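Local coordinates for protein tryptophane-5-halogenase (Microbispora sp. ATCC PTA-5024, PDB 5UAO) that probably uses its bound flavin to chlorinate a peptide tryptophan at the 5-position of the indole during biosynthesis of the lanthipeptide NAI-107, at residues W101-W109 against P272-W283; L431-T442 against A455-D466. All coordinates share one frame; numbering follows the deposited sequence.

Interaction 1. Residues W101-W109 against P272-W283; sequences WKLGIRFEW and PYTTATTMNAGW
Glu108 OE1 accepts a hydrogen bond from Thr277 OG1 (2.6 Å), met from above the carboxylate plane, while the other carboxylate oxygen salt-bridges Arg316. Within its own strand the same OE1 faces Arg106 NH1 at 3.6 Å, a loose salt bridge. Glu108 O is gripped twice by Thr278: the amide comes in nearly straight on the carbonyl, and OG1 sits on a lone pair in its plane at 2.9 Å. Strands 104-108 and 274-279 run parallel at 22°, joined by backbone bonds such as Ala276 N to Arg106 O (2.8 Å). The extended Arg106 chain, its CG trans to the backbone N (chi1 -172°), lies alongside the Tyr273 ring, CB to CD1 3.7 Å. On the face of Ile105 and Phe107, Ala276 CB meets Phe107 CD1 at 3.9 Å and Ile105 CG2 nearby, and Thr274 OG1 bonds to His175. Next to Glu108, Trp109 and Trp283 form an offset edge-to-face pair, the Trp109 six-membered edge toward the Trp283 pyrrole face, planes at 65°, with Thr278 OG1 near the Trp109 rim, 3.5 Å from CE3. Across these two adjacent, parallel inner strands of the halogenase's mixed sheet, Glu108/Thr277 thus meet through polar atoms, Phe107/Ala276 through hydrocarbon.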
# COMPACT_ATOMS: atom_id res chain seq x y z
N TRP A 101 14.80 -15.67 -22.79
CA TRP A 101 13.70 -15.67 -21.91
C TRP A 101 14.15 -16.04 -20.52
O TRP A 101 14.95 -16.97 -20.33
CB TRP A 101 12.56 -16.60 -22.34
CG TRP A 101 11.86 -16.18 -23.59
CD1 TRP A 101 11.82 -14.95 -24.18
CD2 TRP A 101 11.15 -17.06 -24.45
NE1 TRP A 101 11.07 -15.02 -25.39
CE2 TRP A 101 10.67 -16.31 -25.56
CE3 TRP A 101 10.87 -18.43 -24.38
CZ2 TRP A 101 9.88 -16.89 -26.58
CZ3 TRP A 101 10.08 -18.98 -25.38
CH2 TRP A 101 9.60 -18.21 -26.46
N LYS A 102 13.54 -15.36 -19.57
CA LYS A 102 13.81 -15.58 -18.11
C LYS A 102 12.49 -15.93 -17.40
O LYS A 102 11.58 -15.11 -17.34
CB LYS A 102 14.45 -14.35 -17.55
CG LYS A 102 14.77 -14.45 -16.07
CD LYS A 102 15.02 -13.07 -15.48
CE LYS A 102 15.29 -13.16 -14.00
NZ LYS A 102 15.35 -11.79 -13.43
N LEU A 103 12.35 -17.18 -16.99
CA LEU A 103 11.19 -17.71 -16.32
C LEU A 103 11.34 -17.51 -14.82
O LEU A 103 10.36 -17.63 -14.02
CB LEU A 103 11.07 -19.23 -16.59
CG LEU A 103 10.82 -19.65 -18.04
CD1 LEU A 103 10.57 -21.13 -18.16
CD2 LEU A 103 9.64 -18.89 -18.55
N GLY A 104 12.56 -17.18 -14.44
CA GLY A 104 12.90 -16.92 -13.05
C GLY A 104 14.40 -16.94 -12.81
O GLY A 104 15.20 -16.75 -13.73
N ILE A 105 14.75 -17.09 -11.53
CA ILE A 105 16.12 -17.20 -11.11
C ILE A 105 16.33 -18.59 -10.47
O ILE A 105 15.56 -19.03 -9.59
CB ILE A 105 16.50 -16.13 -10.07
CG1 ILE A 105 16.32 -14.73 -10.64
CG2 ILE A 105 17.89 -16.39 -9.56
CD1 ILE A 105 16.46 -13.57 -9.68
N ARG A 106 17.37 -19.26 -10.95
CA ARG A 106 17.90 -20.42 -10.28
C ARG A 106 18.96 -20.07 -9.27
O ARG A 106 20.11 -19.69 -9.63
CB ARG A 106 18.50 -21.36 -11.29
CG ARG A 106 18.92 -22.69 -10.72
CD ARG A 106 19.48 -23.69 -11.74
NE ARG A 106 19.91 -24.79 -10.90
CZ ARG A 106 21.14 -24.95 -10.39
NH1 ARG A 106 22.16 -24.19 -10.75
NH2 ARG A 106 21.33 -25.94 -9.55
N PHE A 107 18.68 -20.42 -8.03
CA PHE A 107 19.53 -20.07 -6.91
C PHE A 107 20.38 -21.26 -6.43
O PHE A 107 19.84 -22.19 -5.80
CB PHE A 107 18.65 -19.58 -5.76
CG PHE A 107 18.24 -18.15 -5.83
CD1 PHE A 107 19.15 -17.16 -5.51
CD2 PHE A 107 16.94 -17.77 -6.19
CE1 PHE A 107 18.82 -15.82 -5.59
CE2 PHE A 107 16.59 -16.44 -6.24
CZ PHE A 107 17.54 -15.46 -5.97
N GLU A 108 21.69 -21.25 -6.74
CA GLU A 108 22.61 -22.24 -6.16
C GLU A 108 23.10 -21.58 -4.86
O GLU A 108 24.09 -20.85 -4.80
CB GLU A 108 23.82 -22.62 -7.00
CG GLU A 108 23.55 -22.86 -8.43
CD GLU A 108 24.84 -23.40 -9.07
OE1 GLU A 108 25.38 -22.76 -10.04
OE2 GLU A 108 25.38 -24.40 -8.48
N TRP A 109 22.34 -21.82 -3.83
CA TRP A 109 22.26 -20.93 -2.71
C TRP A 109 21.62 -21.67 -1.54
O TRP A 109 20.69 -22.44 -1.72
CB TRP A 109 21.31 -19.79 -3.12
CG TRP A 109 21.48 -18.46 -2.41
CD1 TRP A 109 20.92 -18.06 -1.21
CD2 TRP A 109 22.17 -17.29 -2.92
NE1 TRP A 109 21.28 -16.75 -0.93
CE2 TRP A 109 22.04 -16.26 -1.96
CE3 TRP A 109 22.93 -17.05 -4.05
CZ2 TRP A 109 22.62 -15.02 -2.14
CZ3 TRP A 109 23.47 -15.80 -4.24
CH2 TRP A 109 23.35 -14.80 -3.29
N PRO A 272 16.51 -21.22 -19.49
CA PRO A 272 15.40 -20.25 -19.43
C PRO A 272 15.25 -19.54 -18.09
O PRO A 272 14.15 -19.44 -17.53
CB PRO A 272 14.16 -21.14 -19.73
CG PRO A 272 14.53 -22.47 -19.17
CD PRO A 272 16.00 -22.61 -19.50
N TYR A 273 16.36 -19.00 -17.62
CA TYR A 273 16.44 -18.38 -16.36
C TYR A 273 17.84 -17.74 -16.17
O TYR A 273 18.82 -18.06 -16.84
CB TYR A 273 16.10 -19.40 -15.23
CG TYR A 273 16.89 -20.67 -15.32
CD1 TYR A 273 18.25 -20.72 -14.91
CD2 TYR A 273 16.29 -21.83 -15.77
CE1 TYR A 273 18.98 -21.91 -15.04
CE2 TYR A 273 16.98 -23.01 -15.89
CZ TYR A 273 18.30 -23.06 -15.54
OH TYR A 273 18.95 -24.22 -15.64
N THR A 274 17.92 -16.85 -15.20
CA THR A 274 19.18 -16.32 -14.72
C THR A 274 19.63 -17.28 -13.60
O THR A 274 18.80 -17.79 -12.82
CB THR A 274 18.94 -14.91 -14.16
OG1 THR A 274 18.57 -14.02 -15.23
CG2 THR A 274 20.13 -14.40 -13.50
N THR A 275 20.93 -17.51 -13.48
CA THR A 275 21.44 -18.34 -12.38
C THR A 275 22.20 -17.41 -11.41
O THR A 275 22.92 -16.48 -11.86
CB THR A 275 22.35 -19.45 -12.90
OG1 THR A 275 21.63 -20.27 -13.84
CG2 THR A 275 22.91 -20.34 -11.77
N ALA A 276 22.00 -17.64 -10.12
CA ALA A 276 22.74 -16.95 -9.07
C ALA A 276 23.43 -18.01 -8.25
O ALA A 276 22.77 -18.85 -7.60
CB ALA A 276 21.78 -16.19 -8.18
N THR A 277 24.77 -17.99 -8.31
CA THR A 277 25.61 -19.04 -7.73
C THR A 277 26.43 -18.47 -6.58
O THR A 277 27.19 -17.51 -6.78
CB THR A 277 26.55 -19.58 -8.85
OG1 THR A 277 25.78 -20.17 -9.91
CG2 THR A 277 27.48 -20.60 -8.38
N THR A 278 26.39 -19.11 -5.44
CA THR A 278 27.15 -18.64 -4.27
C THR A 278 28.65 -18.88 -4.56
O THR A 278 29.00 -19.93 -5.09
CB THR A 278 26.74 -19.38 -3.04
OG1 THR A 278 25.35 -19.18 -2.74
CG2 THR A 278 27.50 -18.89 -1.77
N MET A 279 29.49 -17.90 -4.21
CA MET A 279 30.90 -17.89 -4.46
C MET A 279 31.57 -17.57 -3.09
O MET A 279 30.87 -17.35 -2.09
CB MET A 279 31.28 -16.80 -5.48
CG MET A 279 30.64 -16.94 -6.89
SD MET A 279 31.32 -18.37 -7.75
CE MET A 279 32.77 -17.62 -8.44
N ASN A 280 32.88 -17.64 -3.04
CA ASN A 280 33.56 -17.55 -1.73
C ASN A 280 33.41 -16.19 -1.06
O ASN A 280 33.38 -16.09 0.17
CB ASN A 280 35.04 -17.91 -1.87
CG ASN A 280 35.27 -19.40 -2.20
OD1 ASN A 280 34.45 -20.23 -1.89
ND2 ASN A 280 36.42 -19.72 -2.81
N ALA A 281 33.36 -15.15 -1.88
CA ALA A 281 33.28 -13.77 -1.38
C ALA A 281 32.15 -12.99 -2.06
O ALA A 281 32.28 -11.75 -2.25
CB ALA A 281 34.60 -13.11 -1.64
N GLY A 282 31.02 -13.65 -2.35
CA GLY A 282 29.91 -13.01 -3.07
C GLY A 282 29.18 -14.05 -3.89
O GLY A 282 28.95 -15.16 -3.40
N TRP A 283 28.84 -13.69 -5.13
CA TRP A 283 28.05 -14.62 -5.94
C TRP A 283 28.24 -14.28 -7.40
O TRP A 283 28.64 -13.15 -7.75
CB TRP A 283 26.53 -14.53 -5.52
CG TRP A 283 25.90 -13.17 -5.84
CD1 TRP A 283 26.01 -12.03 -5.11
CD2 TRP A 283 25.18 -12.80 -7.03
NE1 TRP A 283 25.38 -10.98 -5.75
CE2 TRP A 283 24.85 -11.43 -6.92
CE3 TRP A 283 24.69 -13.53 -8.14
CZ2 TRP A 283 24.11 -10.76 -7.89
CZ3 TRP A 283 23.94 -12.87 -9.10
CH2 TRP A 283 23.65 -11.49 -8.96
O HOH W 1 18.15 -11.69 -13.02
O HOH W 2 22.61 -22.85 -13.93

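Interaction 2. Residues L431-T442 against A455-D466; sequences LLRLFAAGAPLT and AAPLFYGLEGVD
Segments 431-442 and 455-466 pack as a helix-loop against a helix: the axes of helices 431-437 and 461-466 are inclined at 70° and come no nearer than 12.2 Å, so the loop after the first helix makes the polar contact. That loop leaves the helix at Gly438, passes a cis peptide before Pro440 and enters a 3-10 turn at Leu441. Its first two turn residues offer their amides to the Asp466 carboxylate. Leu441 N meets OD1 of Asp466 on the syn side at 2.6 Å, and Thr442 N uses the syn lone pair of Asp466 OD2 at 2.7 Å. The Thr442 hydroxyl, set between its backbone N and carbonyl carbon (chi1 47°), adds a second bond to OD2. With an alanine at Asp466, both amides and that hydroxyl would probably lose their shared acceptor and the turn could drift from the helix. Hydrocarbon closes the rest: the Leu441 and Leu462 side chains cross at about a right angle, Leu441 CD1 to Leu462 CD2 4.0 Å, and Leu431 CD2 lies 3.8 Å from Ala455 CB and meets Val465. Beside the buried carboxylate, Phe435 presents its ring edge, with CD1 3.7 Å from Asp466 OD1.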
# COMPACT_ATOMS: atom_id res chain seq x y z
N LEU A 431 8.69 -8.54 9.78
CA LEU A 431 8.12 -9.52 8.85
C LEU A 431 8.72 -10.93 9.06
O LEU A 431 8.00 -11.93 9.00
CB LEU A 431 8.39 -9.04 7.41
CG LEU A 431 7.81 -9.89 6.30
CD1 LEU A 431 6.31 -9.96 6.47
CD2 LEU A 431 8.12 -9.32 4.93
N LEU A 432 10.02 -11.01 9.36
CA LEU A 432 10.66 -12.34 9.65
C LEU A 432 10.08 -13.04 10.88
O LEU A 432 9.96 -14.29 10.90
CB LEU A 432 12.16 -12.24 9.83
CG LEU A 432 12.92 -11.71 8.59
CD1 LEU A 432 14.40 -11.52 8.88
CD2 LEU A 432 12.74 -12.58 7.36
N ARG A 433 9.69 -12.24 11.87
CA ARG A 433 9.06 -12.76 13.11
C ARG A 433 7.71 -13.30 12.83
O ARG A 433 7.30 -14.33 13.45
CB ARG A 433 8.99 -11.71 14.21
CG ARG A 433 10.35 -11.25 14.69
CD ARG A 433 10.37 -10.78 16.13
NE ARG A 433 11.51 -9.90 16.42
CZ ARG A 433 11.58 -8.59 16.11
NH1 ARG A 433 10.58 -7.94 15.49
NH2 ARG A 433 12.68 -7.90 16.43
N LEU A 434 6.98 -12.68 11.89
CA LEU A 434 5.70 -13.20 11.44
C LEU A 434 5.86 -14.56 10.72
O LEU A 434 5.16 -15.57 11.02
CB LEU A 434 5.05 -12.24 10.49
CG LEU A 434 4.43 -10.92 11.00
CD1 LEU A 434 3.66 -10.20 9.87
CD2 LEU A 434 3.50 -11.11 12.19
N PHE A 435 6.79 -14.57 9.76
CA PHE A 435 7.15 -15.79 9.02
C PHE A 435 7.43 -17.00 9.92
O PHE A 435 6.88 -18.08 9.71
CB PHE A 435 8.40 -15.53 8.21
CG PHE A 435 8.91 -16.74 7.46
CD1 PHE A 435 8.40 -17.04 6.20
CD2 PHE A 435 9.91 -17.53 7.97
CE1 PHE A 435 8.90 -18.08 5.49
CE2 PHE A 435 10.37 -18.59 7.25
CZ PHE A 435 9.85 -18.87 6.01
N ALA A 436 8.28 -16.80 10.91
CA ALA A 436 8.70 -17.86 11.82
C ALA A 436 7.53 -18.54 12.52
O ALA A 436 7.54 -19.78 12.73
CB ALA A 436 9.67 -17.30 12.84
N ALA A 437 6.54 -17.74 12.86
CA ALA A 437 5.42 -18.21 13.65
C ALA A 437 4.49 -19.01 12.77
O ALA A 437 3.61 -19.72 13.27
CB ALA A 437 4.69 -17.01 14.29
N GLY A 438 4.62 -18.89 11.46
CA GLY A 438 3.77 -19.66 10.53
C GLY A 438 4.03 -19.35 9.08
O GLY A 438 3.50 -18.36 8.53
N ALA A 439 4.82 -20.21 8.46
CA ALA A 439 5.26 -20.04 7.06
C ALA A 439 4.51 -21.00 6.11
O ALA A 439 4.14 -22.10 6.52
CB ALA A 439 6.76 -20.28 6.98
N PRO A 440 4.28 -20.61 4.88
CA PRO A 440 4.64 -19.38 4.21
C PRO A 440 3.64 -18.28 4.55
O PRO A 440 2.45 -18.56 4.80
CB PRO A 440 4.46 -19.73 2.74
CG PRO A 440 3.39 -20.76 2.72
CD PRO A 440 3.49 -21.50 4.01
N LEU A 441 4.09 -17.04 4.48
CA LEU A 441 3.24 -15.92 4.73
C LEU A 441 2.14 -15.86 3.75
O LEU A 441 1.02 -15.42 4.07
CB LEU A 441 4.05 -14.61 4.65
CG LEU A 441 5.08 -14.38 5.76
CD1 LEU A 441 6.09 -13.32 5.32
CD2 LEU A 441 4.37 -14.00 7.04
N THR A 442 2.40 -16.28 2.53
CA THR A 442 1.34 -16.35 1.51
C THR A 442 0.24 -17.39 1.86
O THR A 442 -0.81 -17.34 1.25
CB THR A 442 1.88 -16.70 0.10
OG1 THR A 442 2.81 -17.81 0.15
CG2 THR A 442 2.57 -15.47 -0.47
N ALA A 455 5.52 -4.73 4.11
CA ALA A 455 6.99 -4.85 4.21
C ALA A 455 7.68 -5.49 2.99
O ALA A 455 8.91 -5.51 2.91
CB ALA A 455 7.34 -5.64 5.45
N ALA A 456 6.90 -6.06 2.08
CA ALA A 456 7.49 -6.72 0.95
C ALA A 456 7.57 -5.75 -0.25
O ALA A 456 6.85 -4.73 -0.28
CB ALA A 456 6.68 -7.93 0.61
N PRO A 457 8.43 -6.04 -1.22
CA PRO A 457 8.57 -5.11 -2.31
C PRO A 457 7.38 -5.32 -3.19
O PRO A 457 6.84 -6.40 -3.28
CB PRO A 457 9.86 -5.57 -3.01
CG PRO A 457 10.52 -6.52 -2.05
CD PRO A 457 9.42 -7.15 -1.31
N LEU A 458 6.97 -4.27 -3.83
CA LEU A 458 5.76 -4.30 -4.61
C LEU A 458 5.82 -5.26 -5.74
O LEU A 458 4.84 -5.98 -6.00
CB LEU A 458 5.53 -2.92 -5.18
CG LEU A 458 4.16 -2.73 -5.83
CD1 LEU A 458 3.04 -3.00 -4.80
CD2 LEU A 458 4.14 -1.31 -6.40
N PHE A 459 6.92 -5.28 -6.48
CA PHE A 459 6.89 -6.20 -7.61
C PHE A 459 7.08 -7.66 -7.13
O PHE A 459 6.43 -8.54 -7.62
CB PHE A 459 7.96 -5.87 -8.67
CG PHE A 459 8.08 -6.93 -9.67
CD1 PHE A 459 7.11 -7.07 -10.67
CD2 PHE A 459 9.09 -7.89 -9.59
CE1 PHE A 459 7.18 -8.10 -11.61
CE2 PHE A 459 9.13 -8.95 -10.51
CZ PHE A 459 8.17 -9.07 -11.49
N TYR A 460 8.01 -7.89 -6.21
CA TYR A 460 8.49 -9.23 -5.84
C TYR A 460 7.51 -9.90 -4.86
O TYR A 460 7.33 -11.11 -4.89
CB TYR A 460 9.93 -9.12 -5.24
CG TYR A 460 10.92 -8.57 -6.23
CD1 TYR A 460 11.58 -9.39 -7.14
CD2 TYR A 460 11.20 -7.18 -6.26
CE1 TYR A 460 12.46 -8.84 -8.10
CE2 TYR A 460 12.06 -6.65 -7.18
CZ TYR A 460 12.67 -7.47 -8.13
OH TYR A 460 13.57 -6.90 -9.00
N GLY A 461 6.98 -9.09 -3.94
CA GLY A 461 5.82 -9.47 -3.12
C GLY A 461 6.17 -10.44 -2.03
O GLY A 461 7.35 -10.84 -1.86
N LEU A 462 5.15 -10.82 -1.27
CA LEU A 462 5.29 -11.78 -0.22
C LEU A 462 5.76 -13.10 -0.76
O LEU A 462 6.49 -13.82 -0.07
CB LEU A 462 3.96 -12.04 0.49
CG LEU A 462 3.55 -10.99 1.46
CD1 LEU A 462 2.21 -11.43 2.01
CD2 LEU A 462 4.61 -10.84 2.56
N GLU A 463 5.31 -13.45 -1.97
CA GLU A 463 5.73 -14.72 -2.60
C GLU A 463 7.26 -14.77 -2.78
O GLU A 463 7.89 -15.79 -2.60
CB GLU A 463 4.94 -15.01 -3.92
CG GLU A 463 5.05 -14.03 -5.08
CD GLU A 463 4.16 -12.76 -4.98
OE1 GLU A 463 3.57 -12.53 -3.91
OE2 GLU A 463 4.08 -11.96 -5.96
N GLY A 464 7.88 -13.64 -3.10
CA GLY A 464 9.30 -13.63 -3.27
C GLY A 464 10.02 -13.80 -1.95
O GLY A 464 11.02 -14.53 -1.84
N VAL A 465 9.51 -13.14 -0.93
CA VAL A 465 10.08 -13.28 0.45
C VAL A 465 9.93 -14.73 0.93
O VAL A 465 10.91 -15.34 1.41
CB VAL A 465 9.39 -12.33 1.45
CG1 VAL A 465 9.93 -12.56 2.88
CG2 VAL A 465 9.65 -10.87 1.02
N ASP A 466 8.75 -15.31 0.77
CA ASP A 466 8.53 -16.71 1.14
C ASP A 466 9.51 -17.66 0.40
O ASP A 466 10.05 -18.58 0.98
CB ASP A 466 7.12 -17.11 0.78
CG ASP A 466 6.05 -16.74 1.88
OD1 ASP A 466 6.32 -16.60 3.12
OD2 ASP A 466 4.88 -16.68 1.45

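How the interactions relate
Following the chain from the N terminus, past strands 31-35 and 56-61, strand 104-108 is the first partner of interaction 1; after 162 intervening residues the chain returns with segment 272-283 to close it, a long excursion that includes helices 129-136 and 144-151. Interaction 2 opens only later and closes a short loop of twelve residues, mostly helix 446-453. The two are in series, neither nested nor crossed. Interaction 1 builds the interior of a mixed sheet close to the FAD; interaction 2 joins helices 429-437 and 461-471 farther out, where Arg433 reaches Asp384 of the second subunit. Their centres lie about 21 Å apart and their nearest atoms about 6 Å, without touching.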